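Local coordinates for protein transport protein HOFQ (Aggregatibacter actinomycetemcomitans, PDB 2Y3M) that probably takes part in DNA uptake during competence as a secretin, with extra-membranous domains that bind DNA, at residues B[15-20]-B[32-37]; B[122-127]-B[160-165]. One frame throughout, in Å; residues are numbered along the deposited sequence.

Interaction 1 of 2, residues B[15-20]-B[32-37]; sequences APLVPT and LIIDDE
V18 lies across from I34 where the chain turning into helix 18-26 passes beside strand 31-36. Their CA atoms, 8.0 Å apart, make the closest backbone pair of the two segments. No hydrogen bond spans that gap; what meets across it is methyl groups alone, with 113 Å² buried in all. I34 does most of the work by sending its two branches to two neighbours. Its longer branch ends in CD1, which lies 4.2 Å from V18 CG1; V18 CG2 is scarcely farther, 4.4 Å from I34 CD1, so the isoleucine methyl rests against the fork of the valine rather than on a single tip. The two side chains meet at a slant. V18 CG1 stands opposite its own backbone N (chi1 178°), which swings this methyl to where it meets I34. The shorter branch, I34 CG2, looks at L17, whose CD1 is a loose 4.5 Å away. L17, whose CB points toward the strand, brings CD1 no closer than this. The contact therefore joins the N-terminal end of a helix to the two-stranded antiparallel sheet beside it. I34 also leans on V42 and L44 of the partner strand 42-48, while L32, two residues earlier on the same strand, packs on L21, Q22 and A25 of helix 18-26. Backbone bonds from I33 to Q45 and from D35 to S43 hold the strand pair together.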
# COMPACT_ATOMS: atom_id res chain seq x y z
N ALA B 15 -7.72 -0.75 -5.36
CA ALA B 15 -8.79 0.14 -4.93
C ALA B 15 -8.69 1.52 -5.59
O ALA B 15 -7.59 1.96 -5.94
CB ALA B 15 -8.79 0.26 -3.41
N PRO B 16 -9.84 2.21 -5.77
CA PRO B 16 -9.81 3.58 -6.28
C PRO B 16 -9.09 4.53 -5.32
O PRO B 16 -9.44 4.61 -4.14
CB PRO B 16 -11.29 3.95 -6.42
CG PRO B 16 -11.99 2.63 -6.52
CD PRO B 16 -11.21 1.70 -5.64
N LEU B 17 -8.10 5.24 -5.84
CA LEU B 17 -7.21 6.04 -5.00
C LEU B 17 -7.68 7.50 -4.80
O LEU B 17 -7.66 8.00 -3.68
CB LEU B 17 -5.78 5.98 -5.56
CG LEU B 17 -5.53 6.28 -7.06
CD1 LEU B 17 -5.14 7.74 -7.26
CD2 LEU B 17 -4.46 5.37 -7.64
N VAL B 18 -8.13 8.13 -5.88
CA VAL B 18 -8.34 9.58 -5.93
C VAL B 18 -9.09 10.22 -4.74
O VAL B 18 -8.52 11.09 -4.07
CB VAL B 18 -8.94 10.04 -7.30
CG1 VAL B 18 -9.19 11.54 -7.31
CG2 VAL B 18 -8.02 9.65 -8.44
N PRO B 19 -10.36 9.80 -4.47
CA PRO B 19 -11.16 10.54 -3.48
C PRO B 19 -10.63 10.44 -2.04
O PRO B 19 -10.54 11.45 -1.34
CB PRO B 19 -12.55 9.89 -3.59
CG PRO B 19 -12.51 9.06 -4.83
CD PRO B 19 -11.09 8.64 -4.99
N THR B 20 -10.28 9.22 -1.62
CA THR B 20 -9.74 8.94 -0.29
C THR B 20 -8.43 9.69 -0.02
O THR B 20 -8.19 10.14 1.10
CB THR B 20 -9.52 7.42 -0.12
OG1 THR B 20 -10.77 6.74 -0.26
CG2 THR B 20 -8.92 7.09 1.25
N LEU B 32 -2.40 18.23 -2.16
CA LEU B 32 -2.09 16.99 -2.88
C LEU B 32 -2.11 17.17 -4.40
O LEU B 32 -3.11 17.59 -4.97
CB LEU B 32 -3.07 15.88 -2.46
CG LEU B 32 -2.97 14.53 -3.18
CD1 LEU B 32 -1.72 13.75 -2.75
CD2 LEU B 32 -4.23 13.71 -2.95
N ILE B 33 -0.99 16.86 -5.04
CA ILE B 33 -0.94 16.79 -6.50
C ILE B 33 -0.78 15.33 -6.91
O ILE B 33 0.25 14.71 -6.64
CB ILE B 33 0.18 17.66 -7.12
CG1 ILE B 33 0.22 19.06 -6.49
CG2 ILE B 33 0.00 17.76 -8.64
CD1 ILE B 33 1.52 19.83 -6.74
N ILE B 34 -1.82 14.79 -7.54
CA ILE B 34 -1.76 13.47 -8.14
C ILE B 34 -1.23 13.62 -9.56
O ILE B 34 -1.83 14.32 -10.39
CB ILE B 34 -3.14 12.75 -8.14
CG1 ILE B 34 -3.68 12.62 -6.71
CG2 ILE B 34 -3.02 11.37 -8.80
CD1 ILE B 34 -5.17 12.41 -6.62
N ASP B 35 -0.10 12.98 -9.82
CA ASP B 35 0.51 12.93 -11.14
C ASP B 35 0.34 11.52 -11.71
O ASP B 35 0.99 10.57 -11.27
CB ASP B 35 1.98 13.36 -11.07
CG ASP B 35 2.16 14.78 -10.53
OD1 ASP B 35 1.43 15.69 -10.98
OD2 ASP B 35 3.03 15.00 -9.64
N ASP B 36 -0.56 11.41 -12.67
CA ASP B 36 -0.98 10.13 -13.23
C ASP B 36 -0.49 9.99 -14.66
O ASP B 36 -1.08 10.57 -15.58
CB ASP B 36 -2.50 10.01 -13.15
CG ASP B 36 -3.01 8.62 -13.50
OD1 ASP B 36 -2.21 7.70 -13.76
OD2 ASP B 36 -4.24 8.45 -13.50
N GLU B 37 0.59 9.25 -14.85
CA GLU B 37 1.15 9.02 -16.18
C GLU B 37 0.51 7.81 -16.84
O GLU B 37 0.48 6.72 -16.26
CB GLU B 37 2.68 8.87 -16.13
CG GLU B 37 3.33 8.61 -17.50
CD GLU B 37 4.83 8.84 -17.53
OE1 GLU B 37 5.44 9.08 -16.47
OE2 GLU B 37 5.41 8.79 -18.64

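Interaction 2 of 2, residues B[122-127]-B[160-165]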
# COMPACT_ATOMS: atom_id res chain seq x y z
N LYS B 122 -11.83 -25.51 4.87
CA LYS B 122 -10.64 -26.17 5.42
C LYS B 122 -10.97 -27.57 5.91
O LYS B 122 -10.21 -28.51 5.68
CB LYS B 122 -10.05 -25.35 6.57
CG LYS B 122 -9.37 -24.07 6.14
CD LYS B 122 -8.86 -23.32 7.35
CE LYS B 122 -8.95 -21.83 7.13
NZ LYS B 122 -8.65 -21.08 8.38
N SER B 123 -12.11 -27.71 6.57
CA SER B 123 -12.60 -29.01 7.03
C SER B 123 -12.88 -29.94 5.85
O SER B 123 -12.42 -31.08 5.83
CB SER B 123 -13.84 -28.83 7.90
OG SER B 123 -14.30 -30.07 8.40
N LEU B 124 -13.62 -29.44 4.85
CA LEU B 124 -13.97 -30.22 3.66
C LEU B 124 -12.77 -30.67 2.83
O LEU B 124 -12.75 -31.78 2.31
CB LEU B 124 -14.92 -29.44 2.75
CG LEU B 124 -16.33 -29.03 3.20
CD1 LEU B 124 -16.96 -28.14 2.15
CD2 LEU B 124 -17.20 -30.23 3.46
N THR B 125 -11.78 -29.79 2.69
CA THR B 125 -10.63 -30.05 1.83
C THR B 125 -9.46 -30.64 2.60
O THR B 125 -8.50 -31.13 1.99
CB THR B 125 -10.15 -28.79 1.08
OG1 THR B 125 -9.87 -27.75 2.02
CG2 THR B 125 -11.22 -28.32 0.10
N GLY B 126 -9.54 -30.60 3.93
CA GLY B 126 -8.59 -31.27 4.82
C GLY B 126 -8.71 -32.78 4.68
O GLY B 126 -9.78 -33.31 4.38
N GLY B 127 -7.60 -33.48 4.92
CA GLY B 127 -7.51 -34.90 4.62
C GLY B 127 -7.19 -35.11 3.15
O GLY B 127 -7.55 -34.28 2.30
N LYS B 160 -23.35 -30.72 -0.02
CA LYS B 160 -24.41 -29.92 0.57
C LYS B 160 -24.83 -30.53 1.91
O LYS B 160 -25.03 -29.82 2.89
CB LYS B 160 -25.60 -29.83 -0.39
CG LYS B 160 -26.73 -28.92 0.04
CD LYS B 160 -27.73 -28.70 -1.08
CE LYS B 160 -29.04 -28.16 -0.53
NZ LYS B 160 -29.96 -27.73 -1.61
N LYS B 161 -24.92 -31.86 1.96
CA LYS B 161 -25.23 -32.54 3.21
C LYS B 161 -24.10 -32.37 4.23
O LYS B 161 -24.34 -32.07 5.39
CB LYS B 161 -25.56 -34.01 2.97
CG LYS B 161 -26.97 -34.23 2.41
CD LYS B 161 -27.22 -35.69 2.03
CE LYS B 161 -27.62 -36.53 3.22
NZ LYS B 161 -29.01 -36.21 3.69
N LEU B 162 -22.86 -32.56 3.78
CA LEU B 162 -21.70 -32.40 4.66
C LEU B 162 -21.58 -30.98 5.23
O LEU B 162 -21.27 -30.80 6.41
CB LEU B 162 -20.42 -32.80 3.92
CG LEU B 162 -19.09 -32.96 4.66
CD1 LEU B 162 -19.20 -33.69 5.99
CD2 LEU B 162 -18.11 -33.65 3.73
N ILE B 163 -21.86 -29.98 4.39
CA ILE B 163 -21.78 -28.58 4.80
C ILE B 163 -22.81 -28.25 5.87
O ILE B 163 -22.51 -27.54 6.83
CB ILE B 163 -21.92 -27.63 3.59
CG1 ILE B 163 -20.63 -27.66 2.76
CG2 ILE B 163 -22.23 -26.20 4.05
CD1 ILE B 163 -20.78 -27.12 1.36
N LYS B 164 -24.02 -28.79 5.71
CA LYS B 164 -25.09 -28.57 6.66
C LYS B 164 -24.85 -29.23 8.02
O LYS B 164 -25.37 -28.75 9.04
CB LYS B 164 -26.44 -28.96 6.06
CG LYS B 164 -26.92 -27.96 5.00
CD LYS B 164 -28.38 -28.10 4.65
CE LYS B 164 -28.84 -26.90 3.83
NZ LYS B 164 -30.24 -27.03 3.34
N GLU B 165 -24.06 -30.30 8.04
CA GLU B 165 -23.64 -30.91 9.31
C GLU B 165 -22.58 -30.07 10.00
O GLU B 165 -22.55 -29.98 11.23
CB GLU B 165 -23.12 -32.34 9.11
CG GLU B 165 -24.18 -33.38 8.77
CD GLU B 165 -25.47 -33.24 9.59
OE1 GLU B 165 -25.42 -33.05 10.83
OE2 GLU B 165 -26.55 -33.35 8.97
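L124 joins the two helices of the beta-alpha-beta-beta-alpha unit formed by residues 106-166, within the secretin short domain and consistent with the KH-like fold recognised in this protein. It sits on the last turn of helix 117-125 and reaches across to L162 and I163 on helix 153-166; L124 and I163 have the nearest CA atoms, 8.1 Å apart. The contact is made entirely of hydrocarbon, a single leucine set against two consecutive residues. With CG turned away from its carbonyl carbon (chi1 -64°), L124 projects its forked end at the opposing helix, and each methyl finds its own partner. CD1 goes to the buried I163, lying 3.8 Å from I163 CG1 and 4.0 Å from I163 CD1, with the two side chains crossing at nearly a right angle. I163 starts out to one side of the contact, and its longer branch bends back to meet L124. I163 also touches I110 and L112, tying helix 153-166 to strand 106-111 and the loop after it. L124 itself also packs on L131 and L166. The exposed L162 takes the other methyl, running past L124 in the opposite direction. Here the fit is tight: L124 CD2 is 3.5 Å from both L162 CG and L162 CD2, with L162 CB next at 4.1 Å.

In the fold
Interactions 1 and 2 lie on opposite sides of the chain's centre, 44 Å apart between centres and about 24 Å between nearest atoms, so neither touches the other. Interaction 1 closes before interaction 2 opens along the chain. Strands 6-14 and 67-76, the pair that leads to the part of the chain holding interaction 1, join the same antiparallel sheet as the three strands of the unit of interaction 2, through the pairing of 67-76 with 137-141. One residue beside each contact, though not part of it, reaches the other copy of the protein: D35 forms a salt bridge with R11 of the second subunit, and K122, also paired with E119, with D52 of that subunit.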